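Side-chain contacts in class I SAM-dependent methyltransferase (Silicibacter pomeroyi DSS-3, PDB 3CVO), which is of uncharacterised function but, as a member of the class I S-adenosylmethionine-dependent methyltransferase family, probably transfers methyl groups through a Rossmann-like domain: residues Arg61-Ala64 against Arg65-Lys68; Glu20-Ala23 against Leu24-Tyr28; Trp160-Gln163 against Val164-Phe167. All coordinates share one frame; numbering follows the deposited sequence.

Contact 1. Residues Arg61-Ala64 against Arg65-Lys68; sequences RAWA and RMMK. With SO4 (sulfate ion), chain E; EDO (1,2-ethanediol), chain I.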
ATOM      1  N   ARG A  61     -16.605  17.164  -4.434  0.50 19.30           N
ATOM      2  CA  ARG A  61     -17.485  17.021  -5.581  0.50 20.36           C
ATOM      3  C   ARG A  61     -18.109  18.365  -6.005  0.50 22.03           C
ATOM      4  O   ARG A  61     -18.218  18.679  -7.203  0.50 20.98           O
ATOM      5  CB  ARG A  61     -18.593  16.016  -5.292  0.50 20.62           C
ATOM      6  CG  ARG A  61     -19.468  15.768  -6.501  0.50 23.80           C
ATOM      7  CD  ARG A  61     -20.445  14.615  -6.332  0.50 25.36           C
ATOM      8  NE  ARG A  61     -20.829  14.086  -7.639  0.50 33.00           N
ATOM      9  CZ  ARG A  61     -21.556  12.990  -7.818  0.50 38.45           C
ATOM     10  NH1 ARG A  61     -21.990  12.303  -6.770  0.50 37.59           N
ATOM     11  NH2 ARG A  61     -21.840  12.579  -9.046  0.50 38.42           N
ATOM     12  N   ALA A  62     -18.551  19.132  -5.015  1.00 20.50           N
ATOM     13  CA  ALA A  62     -19.240  20.412  -5.281  1.00 20.39           C
ATOM     14  C   ALA A  62     -18.292  21.444  -5.876  1.00 20.21           C
ATOM     15  O   ALA A  62     -18.655  22.198  -6.781  1.00 19.62           O
ATOM     16  CB  ALA A  62     -19.960  20.932  -4.023  1.00 18.10           C
ATOM     17  N   TRP A  63     -17.052  21.414  -5.422  1.00 19.15           N
ATOM     18  CA  TRP A  63     -16.025  22.258  -6.009  1.00 18.46           C
ATOM     19  C   TRP A  63     -15.649  21.785  -7.411  1.00 21.26           C
ATOM     20  O   TRP A  63     -15.515  22.600  -8.311  1.00 19.40           O
ATOM     21  CB  TRP A  63     -14.808  22.325  -5.104  1.00 18.62           C
ATOM     22  CG  TRP A  63     -13.705  23.155  -5.606  1.00 20.62           C
ATOM     23  CD1 TRP A  63     -12.484  22.716  -5.985  1.00 24.53           C
ATOM     24  CD2 TRP A  63     -13.683  24.587  -5.758  1.00 21.80           C
ATOM     25  NE1 TRP A  63     -11.701  23.764  -6.356  1.00 23.12           N
ATOM     26  CE2 TRP A  63     -12.406  24.927  -6.219  1.00 20.29           C
ATOM     27  CE3 TRP A  63     -14.616  25.604  -5.547  1.00 25.20           C
ATOM     28  CZ2 TRP A  63     -12.029  26.250  -6.526  1.00 29.10           C
ATOM     29  CZ3 TRP A  63     -14.243  26.919  -5.838  1.00 30.86           C
ATOM     30  CH2 TRP A  63     -12.955  27.224  -6.326  1.00 30.11           C
ATOM     31  N   ALA A  64     -15.557  20.474  -7.628  1.00 18.94           N
ATOM     32  CA  ALA A  64     -15.310  19.975  -8.976  1.00 20.71           C
ATOM     33  C   ALA A  64     -16.398  20.455  -9.938  1.00 19.56           C
ATOM     34  O   ALA A  64     -16.123  20.855 -11.053  1.00 20.38           O
ATOM     35  CB  ALA A  64     -15.183  18.408  -9.018  1.00 19.18           C
ATOM     36  N   ARG A  65     -17.631  20.466  -9.463  1.00 21.06           N
ATOM     37  CA  ARG A  65     -18.778  20.876 -10.285  1.00 20.94           C
ATOM     38  C   ARG A  65     -18.660  22.361 -10.628  1.00 20.74           C
ATOM     39  O   ARG A  65     -18.859  22.790 -11.770  1.00 16.89           O
ATOM     40  CB  ARG A  65     -20.080  20.612  -9.550  1.00 21.35           C
ATOM     41  CG  ARG A  65     -21.302  20.787 -10.392  1.00 22.93           C
ATOM     42  CD  ARG A  65     -22.532  20.650  -9.512  1.00 28.37           C
ATOM     43  NE  ARG A  65     -22.675  19.274  -9.030  1.00 35.94           N
ATOM     44  CZ  ARG A  65     -22.678  18.901  -7.751  1.00 34.88           C
ATOM     45  NH1 ARG A  65     -22.548  19.787  -6.778  1.00 34.05           N
ATOM     46  NH2 ARG A  65     -22.812  17.612  -7.447  1.00 35.00           N
HETATM   47  N   MSE A  66     -18.255  23.137  -9.648  1.00 19.09           N
HETATM   48  CA  MSE A  66     -17.977  24.571  -9.902  1.00 19.63           C
HETATM   49  C   MSE A  66     -16.853  24.799 -10.913  1.00 18.14           C
HETATM   50  O   MSE A  66     -16.972  25.659 -11.769  1.00 18.28           O
HETATM   51  CB  MSE A  66     -17.675  25.324  -8.605  1.00 20.16           C
HETATM   52  CG  MSE A  66     -18.919  25.542  -7.802  1.00 25.14           C
HETATM   53 SE   MSE A  66     -18.604  26.415  -6.068  0.75 29.89          SE
HETATM   54  CE  MSE A  66     -17.971  28.125  -6.750  1.00 35.20           C
HETATM   55  N   MSE A  67     -15.761  24.051 -10.798  1.00 17.91           N
HETATM   56  CA  MSE A  67     -14.613  24.197 -11.711  1.00 20.12           C
HETATM   57  C   MSE A  67     -15.050  23.854 -13.138  1.00 20.14           C
HETATM   58  O   MSE A  67     -14.674  24.524 -14.110  1.00 19.82           O
HETATM   59  CB  MSE A  67     -13.452  23.303 -11.267  1.00 19.05           C
HETATM   60  CG  MSE A  67     -12.800  23.756  -9.983  1.00 22.74           C
HETATM   61 SE   MSE A  67     -11.987  25.496 -10.098  0.75 24.33          SE
HETATM   62  CE  MSE A  67     -10.868  25.238 -11.698  1.00 25.64           C
ATOM     63  N   LYS A  68     -15.890  22.822 -13.254  1.00 19.32           N
ATOM     64  CA  LYS A  68     -16.378  22.400 -14.564  1.00 18.71           C
ATOM     65  C   LYS A  68     -17.257  23.487 -15.179  1.00 18.73           C
ATOM     66  O   LYS A  68     -17.181  23.824 -16.375  1.00 15.44           O
ATOM     67  CB  LYS A  68     -17.132  21.083 -14.464  1.00 19.93           C
ATOM     68  CG  LYS A  68     -16.213  19.871 -14.189  1.00 19.41           C
ATOM     69  CD  LYS A  68     -17.009  18.594 -14.115  1.00 25.27           C
ATOM     70  CE  LYS A  68     -16.104  17.419 -13.854  1.00 35.56           C
ATOM     71  NZ  LYS A  68     -16.893  16.210 -13.468  1.00 48.12           N
TER
HETATM   72  S   SO4 E 202     -22.557  17.711  -3.577  1.00 55.89           S
HETATM   73  O1  SO4 E 202     -23.689  16.834  -3.265  1.00 61.09           O
HETATM   74  O2  SO4 E 202     -21.710  17.903  -2.390  1.00 51.10           O
HETATM   75  O3  SO4 E 202     -23.076  19.009  -4.012  1.00 60.79           O
HETATM   76  O4  SO4 E 202     -21.785  17.119  -4.655  1.00 59.87           O
HETATM   77  C1  EDO I 206     -23.323  15.219 -10.482  1.00 56.46           C
HETATM   78  O1  EDO I 206     -22.418  15.914  -9.630  1.00 56.60           O
HETATM   79  C2  EDO I 206     -23.768  16.222 -11.517  1.00 54.21           C
HETATM   80  O2  EDO I 206     -22.743  17.214 -11.585  1.00 58.40           O

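Contact 2. Residues Glu20-Ala23 against Leu24-Tyr28; sequences EAEA and LRMAY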
ATOM      1  N   GLU A  20       6.164  32.232  -5.791  1.00 26.94           N
ATOM      2  CA  GLU A  20       5.627  30.887  -5.914  1.00 24.50           C
ATOM      3  C   GLU A  20       4.773  30.795  -7.183  1.00 25.71           C
ATOM      4  O   GLU A  20       4.871  29.834  -7.926  1.00 24.04           O
ATOM      5  CB  GLU A  20       4.759  30.522  -4.705  1.00 24.77           C
ATOM      6  CG  GLU A  20       5.503  30.117  -3.463  1.00 24.65           C
ATOM      7  CD  GLU A  20       5.744  31.267  -2.544  1.00 31.85           C
ATOM      8  OE1 GLU A  20       5.874  32.387  -3.068  1.00 29.50           O
ATOM      9  OE2 GLU A  20       5.793  31.054  -1.310  1.00 33.64           O
ATOM     10  N   ALA A  21       3.929  31.806  -7.406  1.00 24.95           N
ATOM     11  CA  ALA A  21       2.982  31.798  -8.531  1.00 23.44           C
ATOM     12  C   ALA A  21       3.737  31.895  -9.845  1.00 24.43           C
ATOM     13  O   ALA A  21       3.344  31.305 -10.847  1.00 25.60           O
ATOM     14  CB  ALA A  21       1.956  32.926  -8.409  1.00 21.22           C
ATOM     15  N   GLU A  22       4.845  32.622  -9.828  1.00 24.27           N
ATOM     16  CA  GLU A  22       5.665  32.779 -11.034  1.00 26.72           C
ATOM     17  C   GLU A  22       6.387  31.457 -11.366  1.00 26.38           C
ATOM     18  O   GLU A  22       6.602  31.100 -12.522  1.00 27.36           O
ATOM     19  CB  GLU A  22       6.679  33.917 -10.869  1.00 28.52           C
ATOM     20  CG  GLU A  22       7.564  34.136 -12.107  1.00 36.83           C
ATOM     21  CD  GLU A  22       8.794  34.984 -11.814  1.00 52.02           C
ATOM     22  OE1 GLU A  22       9.566  34.613 -10.894  1.00 55.17           O
ATOM     23  OE2 GLU A  22       8.994  36.016 -12.511  1.00 59.28           O
ATOM     24  N   ALA A  23       6.774  30.740 -10.332  1.00 26.24           N
ATOM     25  CA  ALA A  23       7.442  29.446 -10.525  1.00 24.55           C
ATOM     26  C   ALA A  23       6.447  28.475 -11.166  1.00 25.24           C
ATOM     27  O   ALA A  23       6.775  27.709 -12.054  1.00 24.84           O
ATOM     28  CB  ALA A  23       7.961  28.909  -9.205  1.00 24.02           C
ATOM     29  N   LEU A  24       5.211  28.555 -10.721  1.00 25.01           N
ATOM     30  CA  LEU A  24       4.151  27.669 -11.208  1.00 25.68           C
ATOM     31  C   LEU A  24       3.878  27.983 -12.680  1.00 26.00           C
ATOM     32  O   LEU A  24       3.723  27.094 -13.514  1.00 26.47           O
ATOM     33  CB  LEU A  24       2.861  27.861 -10.404  1.00 23.30           C
ATOM     34  CG  LEU A  24       1.710  26.963 -10.880  1.00 31.65           C
ATOM     35  CD1 LEU A  24       1.607  25.806  -9.958  1.00 29.53           C
ATOM     36  CD2 LEU A  24       0.396  27.691 -10.988  1.00 34.09           C
ATOM     37  N   ARG A  25       3.801  29.269 -12.989  1.00 27.74           N
ATOM     38  CA  ARG A  25       3.476  29.689 -14.353  1.00 27.33           C
ATOM     39  C   ARG A  25       4.560  29.228 -15.303  1.00 26.61           C
ATOM     40  O   ARG A  25       4.290  28.701 -16.392  1.00 25.31           O
ATOM     41  CB  ARG A  25       3.289  31.207 -14.443  1.00 30.34           C
ATOM     42  CG  ARG A  25       2.082  31.706 -13.647  1.00 39.67           C
ATOM     43  CD  ARG A  25       1.865  33.229 -13.838  1.00 44.29           C
ATOM     44  NE  ARG A  25       0.788  33.713 -12.981  1.00 48.63           N
ATOM     45  CZ  ARG A  25      -0.475  33.845 -13.380  1.00 56.43           C
ATOM     46  NH1 ARG A  25      -0.803  33.547 -14.634  1.00 55.30           N
ATOM     47  NH2 ARG A  25      -1.405  34.283 -12.534  1.00 54.51           N
HETATM   48  N   MSE A  26       5.799  29.382 -14.868  1.00 25.56           N
HETATM   49  CA  MSE A  26       6.932  29.001 -15.706  1.00 27.67           C
HETATM   50  C   MSE A  26       6.932  27.488 -15.947  1.00 24.93           C
HETATM   51  O   MSE A  26       7.159  27.051 -17.066  1.00 24.79           O
HETATM   52  CB  MSE A  26       8.250  29.452 -15.098  1.00 23.45           C
HETATM   53  CG  MSE A  26       8.451  30.953 -15.187  1.00 44.02           C
HETATM   54 SE   MSE A  26      10.045  31.554 -14.210  0.75 58.76          SE
HETATM   55  CE  MSE A  26       9.804  33.497 -14.487  1.00 64.46           C
ATOM     56  N   ALA A  27       6.624  26.704 -14.907  1.00 23.08           N
ATOM     57  CA  ALA A  27       6.636  25.243 -15.002  1.00 23.01           C
ATOM     58  C   ALA A  27       5.587  24.818 -16.002  1.00 23.62           C
ATOM     59  O   ALA A  27       5.805  23.943 -16.836  1.00 22.85           O
ATOM     60  CB  ALA A  27       6.351  24.588 -13.625  1.00 20.21           C
ATOM     61  N   TYR A  28       4.432  25.457 -15.893  1.00 22.83           N
ATOM     62  CA  TYR A  28       3.266  25.134 -16.725  1.00 21.82           C
ATOM     63  C   TYR A  28       3.500  25.547 -18.183  1.00 24.10           C
ATOM     64  O   TYR A  28       3.028  24.901 -19.123  1.00 23.76           O
ATOM     65  CB  TYR A  28       1.993  25.814 -16.184  1.00 20.02           C
ATOM     66  CG  TYR A  28       1.340  25.076 -15.022  1.00 23.57           C
ATOM     67  CD1 TYR A  28       2.031  24.118 -14.287  1.00 22.77           C
ATOM     68  CD2 TYR A  28       0.017  25.307 -14.690  1.00 23.81           C
ATOM     69  CE1 TYR A  28       1.410  23.423 -13.257  1.00 21.84           C
ATOM     70  CE2 TYR A  28      -0.609  24.620 -13.659  1.00 22.83           C
ATOM     71  CZ  TYR A  28       0.083  23.682 -12.933  1.00 23.68           C
ATOM     72  OH  TYR A  28      -0.543  22.966 -11.869  1.00 23.24           O
TER

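Contact 3. Residues Trp160-Gln163 against Val164-Phe167; sequences WQHQ and VEEF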
ATOM      1  N   TRP A 160       6.410  16.005   8.604  1.00 57.12           N
ATOM      2  CA  TRP A 160       6.001  14.624   8.241  1.00 54.46           C
ATOM      3  C   TRP A 160       6.221  14.560   6.748  1.00 50.95           C
ATOM      4  O   TRP A 160       6.295  13.489   6.123  1.00 50.75           O
ATOM      5  CB  TRP A 160       4.528  14.341   8.647  1.00 54.18           C
ATOM      6  CG  TRP A 160       3.589  13.727   7.592  1.00 58.61           C
ATOM      7  CD1 TRP A 160       2.861  14.409   6.644  1.00 63.58           C
ATOM      8  CD2 TRP A 160       3.244  12.327   7.421  1.00 64.25           C
ATOM      9  NE1 TRP A 160       2.102  13.527   5.892  1.00 60.33           N
ATOM     10  CE2 TRP A 160       2.321  12.247   6.342  1.00 62.08           C
ATOM     11  CE3 TRP A 160       3.627  11.142   8.063  1.00 61.40           C
ATOM     12  CZ2 TRP A 160       1.778  11.027   5.899  1.00 48.17           C
ATOM     13  CZ3 TRP A 160       3.075   9.923   7.614  1.00 57.64           C
ATOM     14  CH2 TRP A 160       2.161   9.884   6.554  1.00 47.99           C
ATOM     15  N   GLN A 161       6.385  15.759   6.210  1.00 45.70           N
ATOM     16  CA  GLN A 161       6.435  15.942   4.781  1.00 42.65           C
ATOM     17  C   GLN A 161       7.853  15.615   4.296  1.00 42.47           C
ATOM     18  O   GLN A 161       8.042  15.180   3.162  1.00 41.88           O
ATOM     19  CB  GLN A 161       5.912  17.337   4.358  1.00 40.74           C
ATOM     20  CG  GLN A 161       4.377  17.322   4.494  1.00 42.57           C
ATOM     21  CD  GLN A 161       3.659  18.592   4.079  1.00 51.26           C
ATOM     22  OE1 GLN A 161       4.269  19.656   3.935  1.00 45.79           O
ATOM     23  NE2 GLN A 161       2.322  18.487   3.913  1.00 42.45           N
ATOM     24  N   HIS A 162       8.853  15.780   5.148  1.00 36.84           N
ATOM     25  CA  HIS A 162      10.192  15.832   4.600  1.00 39.00           C
ATOM     26  C   HIS A 162      10.769  14.435   4.261  1.00 38.65           C
ATOM     27  O   HIS A 162      11.860  14.338   3.709  1.00 39.83           O
ATOM     28  CB  HIS A 162      11.068  16.689   5.476  1.00 40.75           C
ATOM     29  CG  HIS A 162      10.723  18.147   5.389  1.00 54.90           C
ATOM     30  ND1 HIS A 162       9.721  18.726   6.145  1.00 63.76           N
ATOM     31  CD2 HIS A 162      11.222  19.135   4.610  1.00 60.56           C
ATOM     32  CE1 HIS A 162       9.625  20.008   5.842  1.00 61.12           C
ATOM     33  NE2 HIS A 162      10.527  20.282   4.918  1.00 66.46           N
ATOM     34  N   GLN A 163       9.940  13.404   4.534  1.00 38.99           N
ATOM     35  CA  GLN A 163      10.130  11.926   4.186  1.00 33.81           C
ATOM     36  C   GLN A 163       9.956  11.722   2.631  1.00 32.27           C
ATOM     37  O   GLN A 163      10.238  10.699   2.010  1.00 28.68           O
ATOM     38  CB  GLN A 163       9.095  11.047   4.938  1.00 35.81           C
ATOM     39  CG  GLN A 163       7.731  10.873   4.236  1.00 35.60           C
ATOM     40  CD  GLN A 163       6.652  10.106   5.053  1.00 36.63           C
ATOM     41  OE1 GLN A 163       6.471   8.885   4.900  1.00 36.01           O
ATOM     42  NE2 GLN A 163       5.938  10.831   5.905  1.00 27.93           N
ATOM     43  N   VAL A 164       9.471  12.790   2.050  1.00 27.03           N
ATOM     44  CA  VAL A 164       9.377  13.001   0.601  1.00 28.35           C
ATOM     45  C   VAL A 164      10.793  12.977  -0.024  1.00 23.21           C
ATOM     46  O   VAL A 164      11.006  12.470  -1.115  1.00 23.01           O
ATOM     47  CB  VAL A 164       8.676  14.423   0.365  1.00 31.13           C
ATOM     48  CG1 VAL A 164       8.690  14.859  -1.050  1.00 30.29           C
ATOM     49  CG2 VAL A 164       7.230  14.383   0.922  1.00 30.10           C
ATOM     50  N   GLU A 165      11.756  13.565   0.670  1.00 24.19           N
ATOM     51  CA  GLU A 165      13.055  13.841   0.048  1.00 24.71           C
ATOM     52  C   GLU A 165      13.824  12.536  -0.192  1.00 27.02           C
ATOM     53  O   GLU A 165      14.672  12.429  -1.095  1.00 23.84           O
ATOM     54  CB  GLU A 165      13.851  14.853   0.879  1.00 25.52           C
ATOM     55  CG  GLU A 165      13.140  16.148   0.932  1.00 26.73           C
ATOM     56  CD  GLU A 165      13.860  17.236   1.709  1.00 31.66           C
ATOM     57  OE1 GLU A 165      15.060  17.106   1.957  1.00 29.13           O
ATOM     58  OE2 GLU A 165      13.201  18.231   2.056  1.00 28.41           O
ATOM     59  N   GLU A 166      13.465  11.522   0.576  1.00 25.62           N
ATOM     60  CA  GLU A 166      14.138  10.220   0.423  1.00 26.13           C
ATOM     61  C   GLU A 166      14.006   9.738  -1.012  1.00 26.58           C
ATOM     62  O   GLU A 166      14.932   9.131  -1.601  1.00 25.85           O
ATOM     63  CB  GLU A 166      13.562   9.151   1.341  1.00 26.77           C
ATOM     64  CG  GLU A 166      14.260   7.823   1.101  1.00 29.12           C
ATOM     65  CD  GLU A 166      13.808   6.662   1.963  1.00 43.63           C
ATOM     66  OE1 GLU A 166      12.875   6.834   2.781  1.00 32.97           O
ATOM     67  OE2 GLU A 166      14.414   5.561   1.785  1.00 42.12           O
ATOM     68  N   PHE A 167      12.844  10.013  -1.590  1.00 23.27           N
ATOM     69  CA  PHE A 167      12.536   9.540  -2.949  1.00 22.64           C
ATOM     70  C   PHE A 167      12.520  10.610  -4.039  1.00 22.67           C
ATOM     71  O   PHE A 167      12.739  10.302  -5.215  1.00 23.40           O
ATOM     72  CB  PHE A 167      11.236   8.765  -2.944  1.00 23.40           C
ATOM     73  CG  PHE A 167      11.302   7.526  -2.098  1.00 24.20           C
ATOM     74  CD1 PHE A 167      12.073   6.439  -2.501  1.00 19.95           C
ATOM     75  CD2 PHE A 167      10.624   7.455  -0.910  1.00 25.93           C
ATOM     76  CE1 PHE A 167      12.181   5.300  -1.722  1.00 25.55           C
ATOM     77  CE2 PHE A 167      10.678   6.317  -0.134  1.00 27.69           C
ATOM     78  CZ  PHE A 167      11.455   5.220  -0.540  1.00 26.46           C
TER

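Contact 1. Residues Arg61-Ala64 against Arg65-Lys68
The first two turns of helix 61-73, the helical arm of a beta-alpha-beta crossover between strands 53-58 and 81-86 of the Rossmann-like fold, pack Trp63 against Met66 and Met67 on one side and set Arg61 beside Arg65 on another. Both methionines are deposited as selenomethionine, and both make Met-aromatic contacts with the indole. Met67 lies over a face: its CG is 4.0 Å from the centroid of the five-membered ring of Trp63 and 19° off the normal, a CH-pi contact. A bend at its second torsion carries SE on toward the benzo ring, within 3.7 Å of Trp63 CZ2. Met66 approaches obliquely, its side chain nearly at right angles to that of Trp63, and its terminal CE comes to 4.0 Å from Trp63 CZ3. The indole N-H is used outside this turn, donated to Ser39 O, which helps to set the rotation of the ring. Ala64 turns to Ile84 and Trp86 of strand 81-86.

On the exposed edge, Arg65 spreads its guanidinium between a sulfate and a 1,2-ethanediol, both probably from the crystallisation liquor. The sulfate is gripped twice, by Arg65 NH1 to sulfate O3 at 2.9 Å and by Arg65 NH2 to sulfate O4 at 3.0 Å. Arg65 NE points at diol O2 over 3.3 Å. Arg61 is modelled in two conformers; in the one described here its CG and CD lie near sulfate O4, a less certain contact. A bend at the third torsion of Arg65 (chi3 -68°) turns the guanidinium back along the helix, with Arg61 O over one of its faces. Arg65 NH2 also reaches diol O1 at 2.8 Å, with an N-H...O angle of 157°.

Contact 2. Residues Glu20-Ala23 against Leu24-Tyr28
The flat carboxylate of Glu22 meets the end of Met26, a selenomethionine, while the flat ring of Tyr28 carries Leu24 on one face. Met26 CE sits 3.2 Å from Glu22 CD, close enough that the exact placement of these exposed ends is doubtful. Met26 CE is also 3.3 Å from Glu22 OE2, the two side chains crossing at a slant one helical turn apart. Glu22 reaches there with CG opposite the backbone N (chi1 -180°), whereas Met26 runs back from its own turn, extended to its tip. Over the Tyr28 ring, Leu24 CG stands 4.1 Å above the plane and central, and the phenol oxygen is hydrogen-bonded to Glu36. Arg25, extended from CG to NE, passes its first methylenes alongside the backbone, with CG 3.1 Å from Ala21 O, the oxygen that accepts the Arg25 backbone N-H at 3.0 Å. Glu20 turns away and uses OE2 to take the N-H of Arg176. Leu24 and Tyr28 press on Leu127 of strand 125-128 and on Ser42 of helix 41-47, while Glu22, Arg25 and Met26 are exposed: the division of an amphipathic helix laid against the sheet of a Rossmann-like domain.

Contact 3. Residues Trp160-Gln163 against Val164-Phe167
A local turn contact, the passage from a 3-10 turn into the short helix 165-168, brings His162 against Glu165 in the connection that follows strand 148-152 and leads to the antiparallel strands at one edge of the Rossmann-like sheet. The helical entry shows in an i to i+3 bond, the 3-10 pattern, from Glu165 N to His162 O at 3.1 Å. Its donor stands well above the carbonyl plane and not on a lone pair. A similar bond from Val164 N to Gln161 O is doubtful, because that oxygen is too close to the valine side chain in the model.

His162 and Glu165 run side by side, pointing the same way. The carboxylate comes to the imidazole at its edge: Glu165 OE2 lies near the ring plane, 3.4 Å from His162 CD2, with the two planes 69° apart. This is a contact with a ring carbon, and the carboxylate's stronger partner is Tyr155, whose hydroxyl is hydrogen-bonded to OE2; the rings of His162 and Tyr155 also meet. Val164 is buried and touches Tyr155 and Phe152, tying the turn to strand 148-152.

Glu166 CG lies 4.0 Å above the Phe167 ring, over its centre, and Phe167 itself makes an edge-to-face contact with Phe142. Gln163 reaches back to Trp160, which opens the turn. Its CG takes the position between backbone N and carbonyl carbon (chi1 87°), which leads the extended chain toward the indole of Trp160, with Gln163 NE2 3.2 Å above that plane and offset toward the rim. The amide oxygen accepts from Gln194, so both ends are engaged, and the Trp160 carbonyl, which can only accept, supports the amide's orientation. Gln163 NE2 donates to Trp160 O at 2.7 Å along an almost straight N-H...O line of 176°.

How the contacts relate
All three contacts are local and partly buried, and they do not touch: centres of contacts 1 and 3 are about 31 Å apart, on opposite sides of the chain's centre. Contacts 1 and 2 lie within regular alpha-helices packed on the sheet, contact 1 beside strands 53-58 and 81-86, contact 2 beside 125-128 and 177-182; contact 3 starts a short helix after strand 148-152. Ala64, Met67, Leu24 and Val164 are buried. Contact 1 combines selenium-indole packing with an exposed anion site, contact 2 is mostly apolar and backbone contact with Glu22 and Arg25 exposed but Glu20 buried, and contact 3 is marked by a side-chain amide bonded to a backbone carbonyl and a carboxylate beside an imidazole.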